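Local coordinates for protein PHOX (Pseudomonas fluorescens, PDB 4A9V) that catalyses the hydrolysis of phosphate monoesters as an alkaline phosphatase, using a cofactor of two iron ions and calcium, at residues G268-E273 / M289-R294. Sequence-based numbering, arbitrary orientation.
Sequences GRFKHE and MGDDER. With CA (calcium ion), chain Q; FEO (mu-oxo-diiron), chain S.
Backbone bonds on both sides of His272 tie 268-273 to 289-294 in a single beta bridge with Asp291: Glu273 N donates to Gly290 O at 3.1 Å, and Asp292 N to Lys271 O at 3.0 Å, the latter in the carbonyl plane. The bridge delivers two carboxylates to one iron. With CG anti to the backbone N in both, Glu273 OE1 and Asp292 OD2 each lie 2.0 Å from FE2 of the mu-oxo-diiron group; Glu194 and Glu387 complete its protein ligands. A bend at chi2 (93°) turns the Glu273 carboxylate so that OE2 also binds calcium, at 2.3 Å, and the group bridges FE2 and calcium. Arg385 pairs with Asp292 OD1 and probably helps to fix that carboxylate.

Asp291 OD1 takes the N-H of Lys271 from above its carboxylate plane, while OD2 pairs with Arg372. The extended Lys271 chain carries NZ to 3.0 Å from Glu293 OE1 in a salt bridge; Arg372 shares that oxygen, and Tyr216 is the strongest polar partner of the lysine end. Phe270 brings its ring edge to Met289 CB and Gly290 O, one face resting against His272 CE1. Met289 SD sits at the imidazole edge, and His272 NE2 donates a hydrogen bond to Gly268 O. This single bridge, joining a loop to the end region of strand 284-290, belongs to the metal centre of the PhoX beta-propeller, where carboxylates from separate parts of the chain converge on an iron-calcium cofactor.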
ATOM      1  N   GLY A 268       8.394  11.466   6.611  1.00  6.41           N
ATOM      2  CA  GLY A 268       9.498  10.529   6.795  1.00  6.74           C
ATOM      3  C   GLY A 268       9.764   9.643   5.588  1.00  6.55           C
ATOM      4  O   GLY A 268       8.882   9.446   4.743  1.00  6.68           O
ATOM      5  N   ARG A 269      10.984   9.118   5.519  1.00  6.49           N
ATOM      6  CA  ARG A 269      11.413   8.249   4.428  1.00  6.55           C
ATOM      7  C   ARG A 269      11.587   6.825   4.941  1.00  6.22           C
ATOM      8  O   ARG A 269      12.323   6.590   5.904  1.00  6.91           O
ATOM      9  CB  ARG A 269      12.735   8.755   3.837  1.00  7.31           C
ATOM     10  CG  ARG A 269      13.334   7.827   2.797  1.00  6.83           C
ATOM     11  CD  ARG A 269      14.470   8.516   2.068  1.00  6.97           C
ATOM     12  NE  ARG A 269      15.292   7.583   1.307  1.00  7.50           N
ATOM     13  CZ  ARG A 269      16.314   6.897   1.803  1.00  7.64           C
ATOM     14  NH1 ARG A 269      16.645   6.996   3.081  1.00  8.08           N
ATOM     15  NH2 ARG A 269      16.967   6.050   1.025  1.00  8.01           N
ATOM     16  N   PHE A 270      10.888   5.891   4.307  1.00  6.31           N
ATOM     17  CA  PHE A 270      10.928   4.469   4.627  1.00  6.63           C
ATOM     18  C   PHE A 270      10.095   3.759   3.553  1.00  6.48           C
ATOM     19  O   PHE A 270       9.774   4.368   2.530  1.00  6.93           O
ATOM     20  CB  PHE A 270      10.482   4.158   6.088  1.00  6.40           C
ATOM     21  CG  PHE A 270       9.173   4.792   6.512  1.00  6.43           C
ATOM     22  CD1 PHE A 270       7.971   4.123   6.338  1.00  7.12           C
ATOM     23  CD2 PHE A 270       9.175   5.938   7.296  1.00  7.00           C
ATOM     24  CE1 PHE A 270       6.793   4.631   6.853  1.00  6.98           C
ATOM     25  CE2 PHE A 270       8.006   6.449   7.813  1.00  7.43           C
ATOM     26  CZ  PHE A 270       6.820   5.782   7.619  1.00  7.43           C
ATOM     27  N   LYS A 271       9.874   2.459   3.703  1.00  6.31           N
ATOM     28  CA  LYS A 271       9.179   1.697   2.675  1.00  6.23           C
ATOM     29  C   LYS A 271       7.670   1.735   2.954  1.00  6.36           C
ATOM     30  O   LYS A 271       7.094   0.835   3.568  1.00  6.63           O
ATOM     31  CB  LYS A 271       9.761   0.287   2.571  1.00  6.79           C
ATOM     32  CG  LYS A 271      11.224   0.343   2.192  1.00  6.53           C
ATOM     33  CD  LYS A 271      11.865  -1.000   1.910  1.00  7.90           C
ATOM     34  CE  LYS A 271      13.362  -0.813   1.729  1.00  9.30           C
ATOM     35  NZ  LYS A 271      14.084  -2.094   1.519  1.00 10.35           N
ATOM     36  N   HIS A 272       7.078   2.878   2.616  1.00  6.15           N
ATOM     37  CA  HIS A 272       5.699   3.184   2.986  1.00  5.87           C
ATOM     38  C   HIS A 272       4.726   2.241   2.327  1.00  5.94           C
ATOM     39  O   HIS A 272       4.698   2.148   1.100  1.00  6.97           O
ATOM     40  CB  HIS A 272       5.349   4.594   2.525  1.00  6.33           C
ATOM     41  CG  HIS A 272       6.039   5.687   3.288  1.00  6.12           C
ATOM     42  ND1 HIS A 272       5.504   6.230   4.405  1.00  6.35           N
ATOM     43  CD2 HIS A 272       7.204   6.387   3.030  1.00  6.75           C
ATOM     44  CE1 HIS A 272       6.298   7.216   4.843  1.00  7.05           C
ATOM     45  NE2 HIS A 272       7.336   7.313   4.011  1.00  7.09           N
ATOM     46  N   GLU A 273       3.816   1.667   3.112  1.00  5.78           N
ATOM     47  CA  GLU A 273       2.716   0.877   2.561  1.00  5.73           C
ATOM     48  C   GLU A 273       1.520   1.779   2.249  1.00  5.83           C
ATOM     49  O   GLU A 273       1.240   2.058   1.086  1.00  6.30           O
ATOM     50  CB  GLU A 273       2.315  -0.249   3.500  1.00  6.42           C
ATOM     51  CG  GLU A 273       1.243  -1.146   2.895  1.00  6.49           C
ATOM     52  CD  GLU A 273       1.796  -2.358   2.173  1.00  6.36           C
ATOM     53  OE1 GLU A 273       2.995  -2.673   2.384  1.00  7.30           O
ATOM     54  OE2 GLU A 273       1.012  -3.006   1.432  1.00  6.80           O
ATOM     55  N   MET A 289       1.100   5.255   9.440  1.00  5.98           N
ATOM     56  CA  MET A 289       1.909   4.737   8.341  1.00  6.10           C
ATOM     57  C   MET A 289       2.715   3.517   8.775  1.00  6.63           C
ATOM     58  O   MET A 289       3.498   3.596   9.719  1.00  7.81           O
ATOM     59  CB  MET A 289       2.887   5.810   7.867  1.00  6.42           C
ATOM     60  CG  MET A 289       2.217   7.009   7.228  1.00  7.25           C
ATOM     61  SD  MET A 289       3.381   8.323   6.813  1.00  7.74           S
ATOM     62  CE  MET A 289       3.767   8.945   8.451  1.00  8.62           C
ATOM     63  N   GLY A 290       2.681   2.466   7.964  1.00  5.85           N
ATOM     64  CA  GLY A 290       3.526   1.298   8.172  1.00  6.37           C
ATOM     65  C   GLY A 290       4.735   1.304   7.251  1.00  5.78           C
ATOM     66  O   GLY A 290       4.675   1.817   6.132  1.00  6.88           O
ATOM     67  N   ASP A 291       5.829   0.712   7.732  1.00  6.11           N
ATOM     68  CA  ASP A 291       7.055   0.463   6.966  1.00  6.42           C
ATOM     69  C   ASP A 291       7.170  -1.040   6.724  1.00  6.90           C
ATOM     70  O   ASP A 291       7.428  -1.795   7.661  1.00  7.09           O
ATOM     71  CB  ASP A 291       8.253   0.958   7.796  1.00  6.65           C
ATOM     72  CG  ASP A 291       9.569   0.868   7.074  1.00  6.05           C
ATOM     73  OD1 ASP A 291       9.598   0.546   5.865  1.00  6.78           O
ATOM     74  OD2 ASP A 291      10.599   1.191   7.713  1.00  6.79           O
ATOM     75  N   ASP A 292       6.879  -1.489   5.503  1.00  6.76           N
ATOM     76  CA  ASP A 292       6.775  -2.925   5.252  1.00  7.06           C
ATOM     77  C   ASP A 292       8.140  -3.549   5.007  1.00  6.78           C
ATOM     78  O   ASP A 292       8.599  -3.701   3.876  1.00  8.41           O
ATOM     79  CB  ASP A 292       5.823  -3.236   4.104  1.00  7.24           C
ATOM     80  CG  ASP A 292       5.739  -4.718   3.821  1.00  7.28           C
ATOM     81  OD1 ASP A 292       6.282  -5.506   4.623  1.00  9.47           O
ATOM     82  OD2 ASP A 292       5.120  -5.098   2.805  1.00  7.40           O
ATOM     83  N   GLU A 293       8.764  -3.972   6.098  1.00  7.07           N
ATOM     84  CA  GLU A 293       9.931  -4.828   6.044  1.00  7.73           C
ATOM     85  C   GLU A 293       9.985  -5.577   7.368  1.00  7.40           C
ATOM     86  O   GLU A 293       9.479  -5.089   8.381  1.00  8.79           O
ATOM     87  CB  GLU A 293      11.188  -3.987   5.814  1.00  8.75           C
ATOM     88  CG  GLU A 293      12.443  -4.808   5.588  1.00 11.61           C
ATOM     89  CD  GLU A 293      13.618  -4.000   5.067  1.00 11.74           C
ATOM     90  OE1 GLU A 293      13.426  -3.003   4.337  1.00 10.40           O
ATOM     91  OE2 GLU A 293      14.762  -4.406   5.361  1.00 16.33           O
ATOM     92  N   ARG A 294      10.524  -6.792   7.348  1.00  7.97           N
ATOM     93  CA  ARG A 294      10.608  -7.592   8.564  1.00  8.33           C
ATOM     94  C   ARG A 294      11.375  -6.804   9.618  1.00  7.84           C
ATOM     95  O   ARG A 294      12.501  -6.384   9.382  1.00  9.58           O
ATOM     96  CB  ARG A 294      11.316  -8.919   8.303  1.00  8.85           C
ATOM     97  CG  ARG A 294      10.529  -9.880   7.435  1.00 10.70           C
ATOM     98  CD  ARG A 294      11.299 -11.174   7.232  1.00 12.48           C
ATOM     99  NE  ARG A 294      12.121 -11.133   6.032  1.00 33.41           N
ATOM    100  CZ  ARG A 294      11.689 -11.490   4.829  0.50 35.42           C
ATOM    101  NH1 ARG A 294      10.455 -11.959   4.682  1.00 55.43           N
ATOM    102  NH2 ARG A 294      12.413 -11.193   3.761  1.00 33.24           N
TER
HETATM  103 CA    CA Q1591       0.772  -4.780  -0.031  1.00  7.90          CA
HETATM  104 FE1  FEO S1594       3.531  -3.186  -1.834  1.00  7.69          FE
HETATM  105 FE2  FEO S1594       3.950  -4.187   1.466  1.00  7.08          FE
HETATM  106  O   FEO S1594       3.168  -4.329  -0.294  1.00  7.92           O
HETATM  107  O   HOH W   1       3.494   4.323   5.107  1.00  7.52           O
HETATM  108  O   HOH W   2       1.737  -4.107  -2.609  1.00  8.23           O
HETATM  109  O   HOH W   3      -0.409  -2.809  -1.050  1.00  8.22           O
HETATM  110  O   HOH W   4      -1.079  -5.667  -1.440  1.00  9.43           O
HETATM  111  O   HOH W   5       2.020  -6.765  -1.218  1.00 10.54           O
HETATM  112  O   HOH W   6       4.651  -5.070  -2.426  1.00 13.70           O